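Local coordinates for methyltransferase domain-containing protein (Deinococcus radiodurans, PDB 3M33), which is of unknown function but carries a methyltransferase-type domain and may transfer methyl groups to a substrate not yet identified, at residues R13-L18 / S79-L85; Y21-W25 / M181-F185; V141-V147 / E209-V213; A173-W179 / A190-W195. The contacts are given in a common frame with arbitrary orientation. Numbering follows the deposited sequence.

Interaction 1. Residues R13-L18 / S79-L85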
# COMPACT_ATOMS: atom_id res chain seq x y z
N ARG A 13 -3.20 -5.28 -19.31
CA ARG A 13 -3.56 -4.02 -18.68
C ARG A 13 -4.32 -4.28 -17.38
O ARG A 13 -3.93 -3.82 -16.32
CB ARG A 13 -4.40 -3.16 -19.62
CG ARG A 13 -3.93 -1.70 -19.75
CD ARG A 13 -4.66 -0.75 -18.80
NE ARG A 13 -4.10 0.60 -18.86
CZ ARG A 13 -4.67 1.67 -18.31
NH1 ARG A 13 -4.08 2.86 -18.42
NH2 ARG A 13 -5.83 1.58 -17.67
N LEU A 14 -5.40 -5.04 -17.49
CA LEU A 14 -6.21 -5.39 -16.34
C LEU A 14 -5.33 -5.94 -15.22
O LEU A 14 -5.40 -5.49 -14.07
CB LEU A 14 -7.27 -6.42 -16.72
CG LEU A 14 -8.32 -6.69 -15.64
CD1 LEU A 14 -8.99 -5.38 -15.23
CD2 LEU A 14 -9.33 -7.70 -16.12
N ALA A 15 -4.48 -6.90 -15.58
CA ALA A 15 -3.57 -7.54 -14.62
C ALA A 15 -2.57 -6.56 -14.00
O ALA A 15 -2.37 -6.56 -12.79
CB ALA A 15 -2.85 -8.73 -15.27
N ARG A 16 -1.96 -5.72 -14.83
CA ARG A 16 -1.07 -4.68 -14.31
C ARG A 16 -1.86 -3.84 -13.32
O ARG A 16 -1.35 -3.50 -12.25
CB ARG A 16 -0.51 -3.79 -15.42
CG ARG A 16 0.54 -4.46 -16.30
CD ARG A 16 1.33 -3.44 -17.12
NE ARG A 16 0.49 -2.63 -18.01
CZ ARG A 16 0.25 -2.93 -19.29
NH1 ARG A 16 -0.53 -2.14 -20.01
NH2 ARG A 16 0.78 -4.01 -19.84
N GLU A 17 -3.10 -3.52 -13.68
CA GLU A 17 -3.90 -2.61 -12.87
C GLU A 17 -4.38 -3.22 -11.54
O GLU A 17 -4.19 -2.63 -10.48
CB GLU A 17 -5.03 -1.99 -13.68
CG GLU A 17 -4.51 -1.01 -14.73
CD GLU A 17 -5.56 -0.02 -15.21
OE1 GLU A 17 -6.60 -0.46 -15.75
OE2 GLU A 17 -5.34 1.20 -15.05
N LEU A 18 -4.97 -4.41 -11.59
CA LEU A 18 -5.40 -5.04 -10.35
C LEU A 18 -4.18 -5.39 -9.49
O LEU A 18 -4.28 -5.43 -8.27
CB LEU A 18 -6.26 -6.28 -10.61
CG LEU A 18 -7.47 -6.04 -11.53
CD1 LEU A 18 -8.42 -7.22 -11.50
CD2 LEU A 18 -8.21 -4.76 -11.14
N SER A 79 -5.98 6.10 -12.24
CA SER A 79 -6.63 5.45 -13.38
C SER A 79 -8.16 5.48 -13.32
O SER A 79 -8.77 4.92 -12.41
CB SER A 79 -6.16 4.00 -13.50
OG SER A 79 -6.91 3.32 -14.49
N PRO A 80 -8.80 6.14 -14.30
CA PRO A 80 -10.26 6.30 -14.32
C PRO A 80 -10.99 4.96 -14.40
O PRO A 80 -11.99 4.76 -13.70
CB PRO A 80 -10.51 7.09 -15.60
CG PRO A 80 -9.20 7.74 -15.93
CD PRO A 80 -8.15 6.79 -15.45
N GLU A 81 -10.49 4.04 -15.22
CA GLU A 81 -11.18 2.76 -15.38
C GLU A 81 -11.07 1.95 -14.09
O GLU A 81 -12.05 1.40 -13.59
CB GLU A 81 -10.65 2.00 -16.61
CG GLU A 81 -10.86 2.71 -17.96
CD GLU A 81 -12.34 2.92 -18.33
OE1 GLU A 81 -13.10 1.93 -18.38
OE2 GLU A 81 -12.74 4.08 -18.57
N LEU A 82 -9.86 1.91 -13.55
CA LEU A 82 -9.62 1.25 -12.28
C LEU A 82 -10.58 1.79 -11.20
O LEU A 82 -11.15 1.02 -10.43
CB LEU A 82 -8.17 1.46 -11.87
CG LEU A 82 -7.65 0.57 -10.76
CD1 LEU A 82 -7.80 -0.91 -11.15
CD2 LEU A 82 -6.20 0.94 -10.46
N LEU A 83 -10.78 3.10 -11.16
CA LEU A 83 -11.72 3.67 -10.22
C LEU A 83 -13.16 3.18 -10.41
O LEU A 83 -13.91 3.07 -9.45
CB LEU A 83 -11.67 5.19 -10.24
CG LEU A 83 -10.33 5.78 -9.79
CD1 LEU A 83 -10.39 7.30 -9.83
CD2 LEU A 83 -9.97 5.29 -8.40
N LYS A 84 -13.54 2.86 -11.65
CA LYS A 84 -14.86 2.25 -11.88
C LYS A 84 -15.03 0.94 -11.09
O LYS A 84 -16.08 0.73 -10.47
CB LYS A 84 -15.09 1.99 -13.37
CG LYS A 84 -15.29 3.25 -14.19
CD LYS A 84 -15.60 2.93 -15.65
CE LYS A 84 -15.67 4.20 -16.47
NZ LYS A 84 -15.75 3.91 -17.93
N LEU A 85 -14.02 0.08 -11.12
CA LEU A 85 -14.01 -1.13 -10.30
C LEU A 85 -14.06 -0.80 -8.82
O LEU A 85 -14.76 -1.46 -8.04
CB LEU A 85 -12.77 -1.97 -10.58
CG LEU A 85 -12.64 -2.33 -12.05
CD1 LEU A 85 -11.37 -3.13 -12.30
CD2 LEU A 85 -13.89 -3.11 -12.45

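Interaction 2. Residues Y21-W25 / M181-F185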
# COMPACT_ATOMS: atom_id res chain seq x y z
N TYR A 21 -0.36 -2.77 -6.74
CA TYR A 21 0.21 -2.63 -5.39
C TYR A 21 0.72 -3.96 -4.82
O TYR A 21 0.91 -4.10 -3.61
CB TYR A 21 -0.80 -1.95 -4.44
CG TYR A 21 -1.19 -0.58 -4.95
CD1 TYR A 21 -0.34 0.51 -4.77
CD2 TYR A 21 -2.37 -0.38 -5.67
CE1 TYR A 21 -0.67 1.77 -5.27
CE2 TYR A 21 -2.70 0.88 -6.17
CZ TYR A 21 -1.85 1.94 -5.96
OH TYR A 21 -2.16 3.18 -6.44
N ARG A 22 0.95 -4.94 -5.70
CA ARG A 22 1.51 -6.23 -5.28
C ARG A 22 2.77 -6.59 -6.06
O ARG A 22 3.09 -5.98 -7.08
CB ARG A 22 0.47 -7.36 -5.42
CG ARG A 22 -0.83 -7.14 -4.65
CD ARG A 22 -1.83 -8.25 -4.97
NE ARG A 22 -3.22 -7.92 -4.64
CZ ARG A 22 -4.20 -7.78 -5.54
NH1 ARG A 22 -3.92 -7.94 -6.84
NH2 ARG A 22 -5.44 -7.48 -5.15
N HIS A 23 3.50 -7.59 -5.58
CA HIS A 23 4.58 -8.18 -6.36
C HIS A 23 3.95 -9.12 -7.40
O HIS A 23 3.09 -9.91 -7.05
CB HIS A 23 5.54 -8.93 -5.44
CG HIS A 23 6.31 -8.03 -4.51
ND1 HIS A 23 6.88 -8.48 -3.34
CD2 HIS A 23 6.62 -6.71 -4.61
CE1 HIS A 23 7.51 -7.48 -2.75
NE2 HIS A 23 7.36 -6.40 -3.49
N PRO A 24 4.37 -9.02 -8.68
CA PRO A 24 3.76 -9.67 -9.85
C PRO A 24 4.11 -11.15 -10.04
O PRO A 24 3.44 -11.84 -10.80
CB PRO A 24 4.35 -8.90 -11.05
CG PRO A 24 5.06 -7.73 -10.49
CD PRO A 24 5.40 -8.04 -9.06
N TRP A 25 5.16 -11.61 -9.38
CA TRP A 25 5.63 -12.98 -9.56
C TRP A 25 4.94 -13.94 -8.59
O TRP A 25 4.42 -13.53 -7.56
CB TRP A 25 7.15 -13.03 -9.39
CG TRP A 25 7.65 -12.63 -8.01
CD1 TRP A 25 7.89 -13.46 -6.96
CD2 TRP A 25 7.99 -11.30 -7.55
NE1 TRP A 25 8.35 -12.74 -5.88
CE2 TRP A 25 8.41 -11.42 -6.21
CE3 TRP A 25 7.97 -10.03 -8.14
CZ2 TRP A 25 8.83 -10.31 -5.45
CZ3 TRP A 25 8.37 -8.93 -7.39
CH2 TRP A 25 8.80 -9.08 -6.06
N MSE A 181 11.06 -12.58 -13.33
CA MSE A 181 10.05 -11.54 -13.21
C MSE A 181 10.31 -10.66 -11.98
O MSE A 181 10.16 -9.45 -12.05
CB MSE A 181 8.65 -12.15 -13.16
CG MSE A 181 7.54 -11.13 -13.27
SE MSE A 181 5.81 -11.99 -13.24
CE MSE A 181 6.19 -13.47 -14.47
N ARG A 182 10.71 -11.27 -10.87
CA ARG A 182 11.10 -10.50 -9.70
C ARG A 182 12.30 -9.59 -10.01
O ARG A 182 12.32 -8.43 -9.61
CB ARG A 182 11.45 -11.41 -8.52
CG ARG A 182 12.07 -10.65 -7.35
CD ARG A 182 12.31 -11.57 -6.15
NE ARG A 182 12.85 -10.84 -5.01
CZ ARG A 182 14.14 -10.56 -4.84
NH1 ARG A 182 15.03 -10.94 -5.75
NH2 ARG A 182 14.54 -9.91 -3.76
N GLY A 183 13.27 -10.14 -10.73
CA GLY A 183 14.46 -9.41 -11.13
C GLY A 183 14.10 -8.14 -11.90
O GLY A 183 14.69 -7.08 -11.68
N GLU A 184 13.11 -8.25 -12.78
CA GLU A 184 12.68 -7.10 -13.57
C GLU A 184 11.99 -6.07 -12.69
O GLU A 184 12.27 -4.88 -12.80
CB GLU A 184 11.74 -7.55 -14.69
CG GLU A 184 12.42 -8.51 -15.65
CD GLU A 184 11.49 -9.07 -16.70
OE1 GLU A 184 10.44 -8.45 -16.97
OE2 GLU A 184 11.82 -10.14 -17.28
N PHE A 185 11.09 -6.53 -11.82
CA PHE A 185 10.37 -5.63 -10.91
C PHE A 185 11.35 -4.91 -9.99
O PHE A 185 11.12 -3.76 -9.60
CB PHE A 185 9.36 -6.43 -10.07
CG PHE A 185 8.69 -5.62 -9.00
CD1 PHE A 185 7.43 -5.07 -9.22
CD2 PHE A 185 9.32 -5.40 -7.78
CE1 PHE A 185 6.80 -4.32 -8.24
CE2 PHE A 185 8.71 -4.64 -6.78
CZ PHE A 185 7.44 -4.10 -7.01

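Interaction 3. Residues V141-V147 / E209-V213. With GOL (glycerol), chain K; SO4 (sulfate ion), chain I.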
# COMPACT_ATOMS: atom_id res chain seq x y z
N VAL A 141 2.20 1.17 5.03
CA VAL A 141 3.12 0.05 4.92
C VAL A 141 3.81 0.10 3.55
O VAL A 141 3.16 0.28 2.52
CB VAL A 141 2.47 -1.34 5.18
CG1 VAL A 141 1.41 -1.66 4.13
CG2 VAL A 141 3.56 -2.44 5.17
N GLY A 142 5.14 -0.02 3.55
CA GLY A 142 5.91 0.12 2.32
C GLY A 142 6.40 -1.24 1.89
O GLY A 142 6.50 -2.13 2.72
N PRO A 143 6.74 -1.40 0.60
CA PRO A 143 7.05 -2.73 0.08
C PRO A 143 8.51 -3.13 0.26
O PRO A 143 8.97 -4.06 -0.41
CB PRO A 143 6.71 -2.59 -1.41
CG PRO A 143 7.05 -1.15 -1.71
CD PRO A 143 6.83 -0.36 -0.43
N ARG A 144 9.23 -2.47 1.15
CA ARG A 144 10.64 -2.79 1.40
C ARG A 144 10.89 -2.65 2.88
O ARG A 144 10.07 -2.06 3.58
CB ARG A 144 11.57 -1.80 0.68
CG ARG A 144 11.74 -2.03 -0.79
CD ARG A 144 12.32 -0.79 -1.47
NE ARG A 144 11.41 -0.29 -2.50
CZ ARG A 144 10.77 0.88 -2.44
NH1 ARG A 144 10.95 1.69 -1.41
NH2 ARG A 144 9.95 1.23 -3.42
N LEU A 145 12.03 -3.15 3.34
CA LEU A 145 12.35 -3.17 4.77
C LEU A 145 12.38 -1.79 5.37
O LEU A 145 11.99 -1.61 6.53
CB LEU A 145 13.71 -3.84 5.03
CG LEU A 145 13.98 -4.07 6.52
CD1 LEU A 145 12.98 -5.11 7.09
CD2 LEU A 145 15.45 -4.51 6.74
N ASN A 146 12.84 -0.80 4.59
CA ASN A 146 12.91 0.58 5.07
C ASN A 146 12.64 1.53 3.91
O ASN A 146 13.26 1.41 2.85
CB ASN A 146 14.28 0.86 5.73
CG ASN A 146 14.37 2.25 6.35
OD1 ASN A 146 13.53 2.64 7.16
ND2 ASN A 146 15.41 3.00 5.98
N VAL A 147 11.70 2.45 4.11
CA VAL A 147 11.36 3.45 3.11
C VAL A 147 11.70 4.83 3.72
O VAL A 147 10.86 5.45 4.35
CB VAL A 147 9.87 3.37 2.69
CG1 VAL A 147 9.56 4.40 1.61
CG2 VAL A 147 9.53 1.97 2.18
N GLU A 209 9.88 -8.13 2.46
CA GLU A 209 10.10 -7.21 3.56
C GLU A 209 9.14 -6.02 3.53
O GLU A 209 8.75 -5.56 2.47
CB GLU A 209 11.57 -6.75 3.58
CG GLU A 209 12.52 -7.91 3.44
CD GLU A 209 13.97 -7.57 3.77
OE1 GLU A 209 14.50 -6.58 3.24
OE2 GLU A 209 14.58 -8.31 4.57
N ARG A 210 8.76 -5.53 4.71
CA ARG A 210 7.82 -4.42 4.79
C ARG A 210 8.24 -3.43 5.87
O ARG A 210 8.87 -3.80 6.85
CB ARG A 210 6.41 -4.92 5.09
CG ARG A 210 5.88 -5.95 4.10
CD ARG A 210 5.41 -5.33 2.76
NE ARG A 210 4.76 -6.35 1.94
CZ ARG A 210 5.43 -7.22 1.18
NH1 ARG A 210 6.75 -7.16 1.14
NH2 ARG A 210 4.78 -8.15 0.49
N HIS A 211 7.88 -2.16 5.68
CA HIS A 211 8.16 -1.11 6.65
C HIS A 211 6.83 -0.50 7.08
O HIS A 211 6.21 0.22 6.30
CB HIS A 211 9.02 -0.03 5.99
CG HIS A 211 9.44 1.07 6.90
ND1 HIS A 211 10.01 2.24 6.44
CD2 HIS A 211 9.41 1.18 8.25
CE1 HIS A 211 10.30 3.02 7.46
NE2 HIS A 211 9.94 2.41 8.57
N LEU A 212 6.39 -0.76 8.30
CA LEU A 212 5.12 -0.21 8.79
C LEU A 212 5.36 1.03 9.61
O LEU A 212 6.26 1.05 10.45
CB LEU A 212 4.39 -1.22 9.68
CG LEU A 212 3.69 -2.45 9.11
CD1 LEU A 212 4.67 -3.37 8.41
CD2 LEU A 212 2.97 -3.18 10.25
N VAL A 213 4.54 2.06 9.39
CA VAL A 213 4.69 3.31 10.12
C VAL A 213 3.32 3.82 10.53
O VAL A 213 2.43 3.98 9.69
CB VAL A 213 5.41 4.39 9.25
CG1 VAL A 213 5.43 5.73 9.95
CG2 VAL A 213 6.83 3.96 8.93
C1 GOL K . 12.24 -8.43 -2.34
O1 GOL K . 11.44 -8.97 -3.36
C2 GOL K . 11.57 -7.19 -1.74
O2 GOL K . 12.45 -6.51 -0.87
C3 GOL K . 10.29 -7.65 -1.03
O3 GOL K . 9.82 -6.65 -0.15
S SO4 I . 3.52 -11.39 -0.47
O1 SO4 I . 2.17 -10.96 -0.11
O2 SO4 I . 4.07 -10.53 -1.52
O3 SO4 I . 4.38 -11.33 0.71
O4 SO4 I . 3.47 -12.75 -0.99
O HOH W 1 13.91 -4.82 1.54

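Interaction 4. Residues A173-W179 / A190-W195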
# COMPACT_ATOMS: atom_id res chain seq x y z
N ALA A 173 10.53 -17.93 -4.85
CA ALA A 173 9.99 -17.86 -6.20
C ALA A 173 10.09 -19.28 -6.77
O ALA A 173 11.19 -19.83 -6.89
CB ALA A 173 10.78 -16.90 -7.04
N PRO A 174 8.94 -19.89 -7.09
CA PRO A 174 8.93 -21.34 -7.36
C PRO A 174 9.64 -21.73 -8.65
O PRO A 174 10.09 -22.86 -8.75
CB PRO A 174 7.43 -21.70 -7.44
CG PRO A 174 6.71 -20.52 -6.83
CD PRO A 174 7.59 -19.31 -7.09
N THR A 175 9.73 -20.83 -9.62
CA THR A 175 10.38 -21.17 -10.89
C THR A 175 11.30 -20.07 -11.42
O THR A 175 11.21 -18.90 -11.00
CB THR A 175 9.36 -21.46 -11.99
OG1 THR A 175 8.71 -20.24 -12.35
CG2 THR A 175 8.31 -22.46 -11.49
N TRP A 176 12.18 -20.46 -12.34
CA TRP A 176 13.09 -19.54 -12.99
C TRP A 176 12.35 -18.34 -13.57
O TRP A 176 12.78 -17.20 -13.42
CB TRP A 176 13.88 -20.26 -14.10
CG TRP A 176 14.55 -19.34 -15.08
CD1 TRP A 176 14.27 -19.23 -16.42
CD2 TRP A 176 15.60 -18.40 -14.81
NE1 TRP A 176 15.09 -18.28 -16.99
CE2 TRP A 176 15.92 -17.76 -16.03
CE3 TRP A 176 16.31 -18.04 -13.66
CZ2 TRP A 176 16.91 -16.78 -16.12
CZ3 TRP A 176 17.30 -17.07 -13.76
CH2 TRP A 176 17.58 -16.45 -14.98
N GLU A 177 11.22 -18.60 -14.22
CA GLU A 177 10.42 -17.52 -14.79
C GLU A 177 10.00 -16.53 -13.71
O GLU A 177 10.04 -15.30 -13.91
CB GLU A 177 9.17 -18.07 -15.49
CG GLU A 177 9.46 -18.78 -16.79
CD GLU A 177 10.22 -20.08 -16.59
OE1 GLU A 177 9.93 -20.80 -15.61
OE2 GLU A 177 11.10 -20.38 -17.42
N ASP A 178 9.60 -17.06 -12.56
CA ASP A 178 9.20 -16.21 -11.45
C ASP A 178 10.39 -15.42 -10.90
O ASP A 178 10.26 -14.24 -10.57
CB ASP A 178 8.56 -17.06 -10.35
CG ASP A 178 7.22 -17.61 -10.76
OD1 ASP A 178 6.34 -16.81 -11.12
OD2 ASP A 178 7.05 -18.85 -10.73
N TRP A 179 11.55 -16.07 -10.81
CA TRP A 179 12.75 -15.39 -10.35
C TRP A 179 13.11 -14.24 -11.27
O TRP A 179 13.48 -13.16 -10.80
CB TRP A 179 13.93 -16.37 -10.26
CG TRP A 179 15.13 -15.76 -9.61
CD1 TRP A 179 16.37 -15.60 -10.16
CD2 TRP A 179 15.21 -15.20 -8.29
NE1 TRP A 179 17.22 -15.00 -9.26
CE2 TRP A 179 16.53 -14.74 -8.11
CE3 TRP A 179 14.29 -15.06 -7.24
CZ2 TRP A 179 16.96 -14.15 -6.92
CZ3 TRP A 179 14.72 -14.47 -6.06
CH2 TRP A 179 16.04 -14.02 -5.91
N ALA A 190 17.96 -10.99 -13.23
CA ALA A 190 18.16 -12.34 -12.73
C ALA A 190 19.15 -13.08 -13.62
O ALA A 190 19.12 -12.95 -14.84
CB ALA A 190 16.86 -13.07 -12.69
N ARG A 191 20.03 -13.87 -13.01
CA ARG A 191 21.00 -14.63 -13.78
C ARG A 191 20.88 -16.13 -13.53
O ARG A 191 20.85 -16.58 -12.39
CB ARG A 191 22.42 -14.14 -13.48
CG ARG A 191 22.57 -13.50 -12.11
CD ARG A 191 23.38 -12.22 -12.22
NE ARG A 191 24.55 -12.24 -11.36
CZ ARG A 191 25.48 -11.29 -11.35
NH1 ARG A 191 25.38 -10.25 -12.16
NH2 ARG A 191 26.52 -11.39 -10.53
N ARG A 192 20.80 -16.89 -14.62
CA ARG A 192 20.65 -18.34 -14.54
C ARG A 192 21.67 -18.99 -13.61
O ARG A 192 21.39 -19.99 -12.97
CB ARG A 192 20.70 -18.96 -15.94
CG ARG A 192 20.54 -20.47 -15.95
CD ARG A 192 19.34 -20.91 -15.11
NE ARG A 192 18.11 -21.06 -15.89
CZ ARG A 192 17.36 -22.16 -15.88
NH1 ARG A 192 16.25 -22.23 -16.61
NH2 ARG A 192 17.71 -23.20 -15.14
N ALA A 193 22.86 -18.39 -13.52
CA ALA A 193 23.91 -18.89 -12.64
C ALA A 193 23.44 -18.99 -11.20
O ALA A 193 23.58 -20.03 -10.56
CB ALA A 193 25.14 -18.01 -12.73
N ASP A 194 22.89 -17.90 -10.68
CA ASP A 194 22.39 -17.88 -9.30
C ASP A 194 21.26 -18.89 -9.09
O ASP A 194 21.17 -19.52 -8.04
CB ASP A 194 21.90 -16.47 -8.92
CG ASP A 194 23.00 -15.44 -8.97
OD1 ASP A 194 24.16 -15.81 -9.26
OD2 ASP A 194 22.72 -14.25 -8.70
N TRP A 195 20.40 -19.03 -10.10
CA TRP A 195 19.32 -19.99 -10.02
C TRP A 195 19.91 -21.39 -9.98
O TRP A 195 19.63 -22.16 -9.06
CB TRP A 195 18.36 -19.86 -11.21
CG TRP A 195 17.32 -20.93 -11.24
CD1 TRP A 195 17.41 -22.13 -11.88
CD2 TRP A 195 16.05 -20.93 -10.57
NE1 TRP A 195 16.27 -22.87 -11.66
CE2 TRP A 195 15.42 -22.15 -10.86
CE3 TRP A 195 15.37 -20.00 -9.76
CZ2 TRP A 195 14.15 -22.48 -10.37
CZ3 TRP A 195 14.12 -20.33 -9.28
CH2 TRP A 195 13.52 -21.57 -9.58
O HOH W 2 19.94 -13.70 -9.81

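Interaction 1. Residues R13-L18 / S79-L85
L82 lays its CD1 methyl against the flank of helix 9-18, 3.9 Å from E17 CB and 3.9 Å from L18 CD2, and so fills the middle of the seam. L85, one turn further along its helix, extends the apolar strip: its CD1 lies 3.7 Å from L18 CD2 and 4.4 Å from L14 CD1. Leucine suits these places because its branched end can bridge the axes of 13-18 and 80-85, which come no closer than 10.9 Å and cross at -69°, a separation at which small side chains would not meet. Toward the N-terminus of helix 80-89 the contact turns polar. S79 OG donates a 2.7 Å hydrogen bond to E17 OE2 while accepting a weak one from L82 N at 3.4 Å, so this short hydroxyl side chain is both the N-cap of helix 80-89 and the link to its neighbour. The E17 carboxylate is also held from its own helix, where R13 NH2 forms a salt bridge to OE2 at 2.7 Å. The N-terminal helix 9-18 thus rests on the start of helix 80-89, which follows strand 72-77 after a short turn; H59 touches L18, L82 and L85, and L83 turns to strand 94-97.

Interaction 2. Residues Y21-W25 / M181-F185
Aromatic packing dominates this contact, in which H23, W25 and F185 form a cluster. Both loop residues direct a ring edge at the face of F185 in offset edge-to-face pairs: the H23 and F185 centroids are 5.1 Å apart with planes at 70°, and the six-membered ring of W25 lies 5.5 Å from the F185 ring at 66°. Phenylalanine suits the place because its flat, uncharged face can receive two edges at once. A CH-pi contact follows one turn back on the helix, where R182 CB sits 3.7 Å from the centroid of the W25 six-membered ring, over its face; the aliphatic part of arginine thus covers the indole. Apolar contacts complete the seam. P24 CD approaches F185 CD1 to 3.6 Å, and P24 CB meets the selenium SE of selenomethionine M181 at 4.1 Å, while W25 CB lies 4.2 Å from M181 CB. Two ring nitrogens of the loop find partners on strand 204-216: H23 ND1 is hydrogen-bonded to E208 OE2 and W25 NE1 to Y206 OH. The loop between helix 9-18 and strand 28-29 therefore packs against helix 176-186, which presents M181, R182 and F185 to it, and is also tied to strand 204-216 through H23 and W25.

Interaction 3. Residues V141-V147 / E209-V213
At the antiparallel hydrogen-bonded pair G142-H211, G142 N bonds to H211 O (3.0 Å) and H211 N to G142 O (3.3 Å). The adjoining non-hydrogen-bonded pair packs V141 CG2 3.5 Å from L212 CD1, on the face covered by helix 36-45. Beyond G142 the chain curls over H211, whose ND1 accepts from V147 N at 2.9 Å while NE2 bonds to E164; imidazole suits this double role. A water accepts from L145 N (3.1 Å) and donates to E209 OE1 (2.5 Å) and glycerol O2 (3.3 Å); S168 takes E209 OE2. Glycerol O3 donates to P143 O (2.7 Å) and accepts from E209 N (3.0 Å). R210 NH1 donates to E209 O at 2.9 Å, NH2 weakly to sulfate O2 at 3.2 Å, and the guanidinium is salt-bridged to E35 and E208. With ND1 an acceptor, H211 is consistent with the neutral tautomer protonated on NE2; the glycerol and sulfate, both probably from the crystallisation liquor, may mark a polar pocket beside R210.

Interaction 4. Residues A173-W179 / A190-W195
The first turns of helices 176-186 and 192-198 lie near each other, with W176 CA 6.9 Å from W195 CA and W179 CA 6.7 Å from A190 CA. T175 N-caps the first: its OG1 accepts weakly from D178 N (3.3 Å) and donates to D178 OD2 (2.7 Å); R191 takes the N-cap position of the second. Three broad tryptophan rings supply most of the packing. W176 points a ring edge at the face of W195, with centroids 5.7 Å apart and planes at 66°, and the guanidinium of R192, also salt-bridged to D196, covers the W176 five-membered ring in a cation-pi contact (CZ to centroid 4.2 Å). A190, small enough to fit between indoles, brings CB to 3.6 Å from W179 CD1. One water joins W179 NE1 (3.1 Å), R191 N (3.2 Å) and D194 OD2 (3.0 Å). This is a two-helix connection between neighbouring antiparallel strands 160-173 and 204-216, packed through the W176-W195 pair with W179 beside it, at the domain's periphery.

In the fold
Interactions 2 and 4 share helix 176-186 and touch, W25 CB lying 3.5 Å from D178 O, with centres about 12 Å apart. Interaction 2 also meets interaction 3, where H23 CE1 is 4.0 Å from R210 NH1; R182 NE is hydrogen-bonded to the same glycerol that P143 and E209 hold, so both border this molecule, probably from the crystallisation liquor, which may mark a pocket. Interaction 1 adjoins interaction 2 in sequence (centres about 18 Å apart) but lies across the chain's centre from interaction 3, their centres about 24 Å apart. L82 of interaction 1 touches the glycine-rich segment around G58 and G60, which resembles the cofactor-binding loop of Rossmann-type methyltransferases, though no cofactor here confirms it.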